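Local coordinates for protein 3-HSA hydroxylase, oxygenase (Rhodococcus sp., PDB 2RFQ) that hydroxylates the phenolic ring of the secosteroid 3-HSA to the catechol 3,4-DHSA, using reduced FMN and dioxygen, during bacterial cholesterol catabolism, at residues A293-E304 / L318-A329. Residues are numbered along the deposited sequence; the frame is centred on the assembly and turned at random.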
loop_
_atom_site.group_PDB
_atom_site.type_symbol
_atom_site.label_atom_id
_atom_site.label_comp_id
_atom_site.label_asym_id
_atom_site.label_seq_id
_atom_site.Cartn_x
_atom_site.Cartn_y
_atom_site.Cartn_z
ATOM N N ALA A 293 -13.427 -6.988 -6.840
ATOM C CA ALA A 293 -13.839 -5.956 -7.800
ATOM C C ALA A 293 -15.105 -6.383 -8.525
ATOM O O ALA A 293 -16.070 -5.637 -8.572
ATOM C CB ALA A 293 -12.725 -5.684 -8.798
ATOM N N TRP A 294 -15.102 -7.585 -9.082
ATOM C CA TRP A 294 -16.274 -8.086 -9.792
ATOM C C TRP A 294 -17.503 -8.267 -8.885
ATOM O O TRP A 294 -18.607 -7.893 -9.255
ATOM C CB TRP A 294 -15.942 -9.389 -10.517
ATOM C CG TRP A 294 -17.137 -9.898 -11.275
ATOM C CD1 TRP A 294 -17.895 -11.002 -10.973
ATOM C CD2 TRP A 294 -17.759 -9.279 -12.411
ATOM N NE1 TRP A 294 -18.946 -11.118 -11.872
ATOM C CE2 TRP A 294 -18.882 -10.077 -12.760
ATOM C CE3 TRP A 294 -17.472 -8.122 -13.169
ATOM C CZ2 TRP A 294 -19.722 -9.770 -13.849
ATOM C CZ3 TRP A 294 -18.310 -7.820 -14.270
ATOM C CH2 TRP A 294 -19.425 -8.648 -14.580
ATOM N N ARG A 295 -17.299 -8.824 -7.693
ATOM C CA ARG A 295 -18.424 -9.017 -6.754
ATOM C C ARG A 295 -19.115 -7.707 -6.450
ATOM O O ARG A 295 -20.336 -7.638 -6.478
ATOM C CB ARG A 295 -17.943 -9.653 -5.465
ATOM C CG ARG A 295 -17.721 -11.160 -5.580
ATOM C CD ARG A 295 -17.380 -11.703 -4.208
ATOM N NE ARG A 295 -16.929 -13.099 -4.247
ATOM C CZ ARG A 295 -17.757 -14.146 -4.201
ATOM N NH1 ARG A 295 -19.078 -13.979 -4.084
ATOM N NH2 ARG A 295 -17.270 -15.378 -4.271
ATOM N N GLN A 296 -18.331 -6.658 -6.193
ATOM C CA GLN A 296 -18.956 -5.348 -5.907
ATOM C C GLN A 296 -19.557 -4.703 -7.153
ATOM O O GLN A 296 -20.693 -4.185 -7.121
ATOM C CB GLN A 296 -17.936 -4.412 -5.267
ATOM C CG GLN A 296 -17.483 -4.957 -3.918
ATOM C CD GLN A 296 -16.642 -3.976 -3.141
ATOM O OE1 GLN A 296 -15.608 -3.495 -3.632
ATOM N NE2 GLN A 296 -17.087 -3.659 -1.908
ATOM N N LEU A 297 -18.807 -4.727 -8.254
ATOM C CA LEU A 297 -19.276 -4.075 -9.470
ATOM C C LEU A 297 -20.572 -4.695 -9.981
ATOM O O LEU A 297 -21.534 -3.988 -10.270
ATOM C CB LEU A 297 -18.188 -4.130 -10.556
ATOM C CG LEU A 297 -18.462 -3.238 -11.765
ATOM C CD1 LEU A 297 -18.216 -1.745 -11.420
ATOM C CD2 LEU A 297 -17.548 -3.663 -12.875
ATOM N N SER A 298 -20.593 -6.021 -10.077
ATOM C CA SER A 298 -21.801 -6.711 -10.495
ATOM C C SER A 298 -22.881 -6.701 -9.394
ATOM O O SER A 298 -24.093 -6.592 -9.687
ATOM C CB SER A 298 -21.451 -8.119 -10.962
ATOM O OG SER A 298 -21.041 -8.956 -9.900
ATOM N N GLY A 299 -22.445 -6.777 -8.128
ATOM C CA GLY A 299 -23.361 -6.782 -6.967
ATOM C C GLY A 299 -24.222 -5.538 -6.858
ATOM O O GLY A 299 -25.447 -5.629 -6.634
ATOM N N ASN A 300 -23.593 -4.371 -6.969
ATOM C CA ASN A 300 -24.348 -3.132 -6.883
ATOM C C ASN A 300 -25.334 -3.010 -8.051
ATOM O O ASN A 300 -26.458 -2.569 -7.866
ATOM C CB ASN A 300 -23.398 -1.930 -6.832
ATOM C CG ASN A 300 -22.615 -1.856 -5.544
ATOM O OD1 ASN A 300 -21.401 -1.524 -5.559
ATOM N ND2 ASN A 300 -23.275 -2.116 -4.420
ATOM N N VAL A 301 -24.897 -3.410 -9.250
ATOM C CA VAL A 301 -25.806 -3.413 -10.404
ATOM C C VAL A 301 -26.998 -4.348 -10.131
ATOM O O VAL A 301 -28.156 -3.975 -10.338
ATOM C CB VAL A 301 -25.070 -3.806 -11.705
ATOM C CG1 VAL A 301 -26.077 -4.131 -12.788
ATOM C CG2 VAL A 301 -24.184 -2.631 -12.165
ATOM N N ALA A 302 -26.700 -5.553 -9.652
ATOM C CA ALA A 302 -27.778 -6.522 -9.344
ATOM C C ALA A 302 -28.794 -5.975 -8.305
ATOM O O ALA A 302 -30.022 -6.157 -8.441
ATOM C CB ALA A 302 -27.163 -7.854 -8.872
ATOM N N ASP A 303 -28.283 -5.315 -7.274
ATOM C CA ASP A 303 -29.135 -4.754 -6.225
ATOM C C ASP A 303 -30.017 -3.649 -6.771
ATOM O O ASP A 303 -31.225 -3.602 -6.487
ATOM C CB ASP A 303 -28.278 -4.249 -5.065
ATOM C CG ASP A 303 -27.667 -5.385 -4.245
ATOM O OD1 ASP A 303 -27.918 -6.575 -4.534
ATOM O OD2 ASP A 303 -26.968 -5.067 -3.271
ATOM N N GLU A 304 -29.443 -2.754 -7.581
ATOM C CA GLU A 304 -30.269 -1.704 -8.189
ATOM C C GLU A 304 -31.372 -2.334 -9.042
ATOM O O GLU A 304 -32.547 -1.958 -8.948
ATOM C CB GLU A 304 -29.427 -0.750 -9.040
ATOM C CG GLU A 304 -28.315 -0.009 -8.259
ATOM C CD GLU A 304 -27.576 1.004 -9.092
ATOM O OE1 GLU A 304 -27.811 1.079 -10.316
ATOM O OE2 GLU A 304 -26.730 1.735 -8.511
ATOM N N LEU A 318 -27.642 3.740 -2.324
ATOM C CA LEU A 318 -27.132 2.665 -3.172
ATOM C C LEU A 318 -26.373 3.205 -4.392
ATOM O O LEU A 318 -25.321 2.669 -4.761
ATOM C CB LEU A 318 -28.282 1.741 -3.587
ATOM C CG LEU A 318 -27.962 0.594 -4.547
ATOM C CD1 LEU A 318 -26.786 -0.265 -4.097
ATOM C CD2 LEU A 318 -29.232 -0.269 -4.759
ATOM N N ARG A 319 -26.902 4.263 -5.001
ATOM C CA ARG A 319 -26.208 4.901 -6.123
ATOM C C ARG A 319 -24.829 5.390 -5.672
ATOM O O ARG A 319 -23.858 5.291 -6.425
ATOM C CB ARG A 319 -27.046 6.051 -6.688
ATOM C CG ARG A 319 -28.203 5.522 -7.551
ATOM C CD ARG A 319 -29.265 6.575 -7.760
ATOM N NE ARG A 319 -28.751 7.741 -8.457
ATOM C CZ ARG A 319 -29.419 8.886 -8.608
ATOM N NH1 ARG A 319 -30.657 9.022 -8.111
ATOM N NH2 ARG A 319 -28.857 9.911 -9.263
ATOM N N LEU A 320 -24.747 5.890 -4.431
ATOM C CA LEU A 320 -23.450 6.330 -3.889
ATOM C C LEU A 320 -22.499 5.158 -3.668
ATOM O O LEU A 320 -21.297 5.229 -4.023
ATOM C CB LEU A 320 -23.639 7.098 -2.564
ATOM C CG LEU A 320 -24.285 8.475 -2.719
ATOM C CD1 LEU A 320 -24.751 9.003 -1.346
ATOM C CD2 LEU A 320 -23.330 9.469 -3.371
ATOM N N ARG A 321 -23.024 4.065 -3.093
ATOM C CA ARG A 321 -22.199 2.853 -2.921
ATOM C C ARG A 321 -21.707 2.308 -4.269
ATOM O O ARG A 321 -20.563 1.846 -4.384
ATOM C CB ARG A 321 -22.939 1.739 -2.159
ATOM C CG ARG A 321 -22.979 2.016 -0.670
ATOM C CD ARG A 321 -23.464 0.807 0.106
ATOM N NE ARG A 321 -24.903 0.657 -0.024
ATOM C CZ ARG A 321 -25.532 -0.352 -0.600
ATOM N NH1 ARG A 321 -24.852 -1.372 -1.131
ATOM N NH2 ARG A 321 -26.865 -0.346 -0.620
ATOM N N ALA A 322 -22.575 2.363 -5.276
ATOM C CA ALA A 322 -22.238 1.889 -6.609
ATOM C C ALA A 322 -21.035 2.644 -7.145
ATOM O O ALA A 322 -20.070 2.047 -7.589
ATOM C CB ALA A 322 -23.447 2.005 -7.555
ATOM N N ARG A 323 -21.086 3.979 -7.064
ATOM C CA ARG A 323 -19.944 4.782 -7.529
ATOM C C ARG A 323 -18.656 4.517 -6.739
ATOM O O ARG A 323 -17.569 4.378 -7.319
ATOM C CB ARG A 323 -20.318 6.256 -7.522
ATOM C CG ARG A 323 -21.137 6.651 -8.749
ATOM C CD ARG A 323 -20.218 6.803 -9.960
ATOM N NE ARG A 323 -19.432 8.055 -9.857
ATOM C CZ ARG A 323 -18.194 8.224 -10.323
ATOM N NH1 ARG A 323 -17.534 7.222 -10.930
ATOM N NH2 ARG A 323 -17.624 9.418 -10.192
ATOM N N ARG A 324 -18.799 4.438 -5.415
ATOM C CA ARG A 324 -17.672 4.111 -4.523
ATOM C C ARG A 324 -16.961 2.833 -4.966
ATOM O O ARG A 324 -15.757 2.814 -5.146
ATOM C CB ARG A 324 -18.182 3.965 -3.087
ATOM C CG ARG A 324 -17.113 3.469 -2.098
ATOM C CD ARG A 324 -17.741 2.960 -0.778
ATOM N NE ARG A 324 -18.401 1.685 -1.004
ATOM C CZ ARG A 324 -19.254 1.102 -0.161
ATOM N NH1 ARG A 324 -19.587 1.680 1.016
ATOM N NH2 ARG A 324 -19.763 -0.086 -0.478
ATOM N N ASP A 325 -17.728 1.759 -5.144
ATOM C CA ASP A 325 -17.153 0.456 -5.447
ATOM C C ASP A 325 -16.707 0.340 -6.889
ATOM O O ASP A 325 -15.837 -0.474 -7.207
ATOM C CB ASP A 325 -18.180 -0.634 -5.118
ATOM C CG ASP A 325 -18.465 -0.747 -3.607
ATOM O OD1 ASP A 325 -17.630 -0.295 -2.781
ATOM O OD2 ASP A 325 -19.533 -1.295 -3.272
ATOM N N GLN A 326 -17.332 1.117 -7.769
ATOM C CA GLN A 326 -17.038 1.072 -9.195
ATOM C C GLN A 326 -15.660 1.676 -9.503
ATOM O O GLN A 326 -14.810 1.041 -10.154
ATOM C CB GLN A 326 -18.157 1.731 -10.016
ATOM C CG GLN A 326 -17.743 2.012 -11.464
ATOM C CD GLN A 326 -17.275 3.431 -11.628
ATOM O OE1 GLN A 326 -17.862 4.350 -11.046
ATOM N NE2 GLN A 326 -16.214 3.634 -12.431
ATOM N N VAL A 327 -15.404 2.886 -9.008
ATOM C CA VAL A 327 -14.043 3.413 -9.163
ATOM C C VAL A 327 -13.028 2.484 -8.467
ATOM O O VAL A 327 -11.926 2.237 -8.979
ATOM C CB VAL A 327 -13.892 4.883 -8.689
ATOM C CG1 VAL A 327 -14.878 5.801 -9.448
ATOM C CG2 VAL A 327 -14.070 5.010 -7.176
ATOM N N ARG A 328 -13.422 1.935 -7.322
ATOM C CA ARG A 328 -12.490 1.051 -6.609
ATOM C C ARG A 328 -12.218 -0.241 -7.377
ATOM O O ARG A 328 -11.103 -0.752 -7.322
ATOM C CB ARG A 328 -12.977 0.742 -5.197
ATOM C CG ARG A 328 -11.795 0.353 -4.262
ATOM C CD ARG A 328 -12.150 0.685 -2.783
ATOM N NE ARG A 328 -11.085 0.420 -1.804
ATOM C CZ ARG A 328 -10.016 1.198 -1.632
ATOM N NH1 ARG A 328 -9.836 2.296 -2.384
ATOM N NH2 ARG A 328 -9.108 0.896 -0.705
ATOM N N ALA A 329 -13.227 -0.763 -8.081
ATOM C CA ALA A 329 -13.072 -1.991 -8.863
ATOM C C ALA A 329 -12.011 -1.775 -9.948
ATOM O O ALA A 329 -11.139 -2.631 -10.162
ATOM C CB ALA A 329 -14.384 -2.369 -9.494
HETATM O O HOH W 1 -14.425 -2.833 -5.975
HETATM O O HOH W 2 -28.122 -3.058 -1.463
HETATM O O HOH W 3 -25.012 -3.404 -2.779
#
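L318 packs on E304 through CD2, which lies 3.6 Å from E304 CG; with L318 CG anti to the backbone N (chi1 177°), this branch also reaches the D303 backbone. R321 meets D303 through two waters: each donates to D303 OD2, one accepting from R321 NH1 and the other from NH2, both in the guanidinium plane, while R321 NE forms a salt bridge with E317. A322 CB stands 3.4 Å from E304 OE2, an oxygen that is also hydrogen-bonded to T235. N300 fits as a knob into the hole formed by L318, R321, A322 and D325. R324 forms a side-on salt bridge with D325, R324 NE to D325 OD1 (2.8 Å) and R324 NH2 to D325 OD2 (3.1 Å). The D325 carboxylate stacks on the Q296 amide, planes 23° apart; Q296 NE2 bonds D291, and D325 OD1 accepts from S288 OG, both of the second subunit. Replacing D325 by an alanine is likely to leave the R324 guanidinium without this carboxylate and the Q296 amide without its stacking partner. Q326 CB receives L297 CD1 at 3.7 Å, and A329 CB meets A293 CB at 3.8 Å. The axes, 8.7 Å apart at 153°, define a near-antiparallel pair in the C-terminal helical domain of the acyl-CoA dehydrogenase fold, flanked by helices 233-266, 65-76 and 373-384, with the second subunit against Q296, R324 and R328.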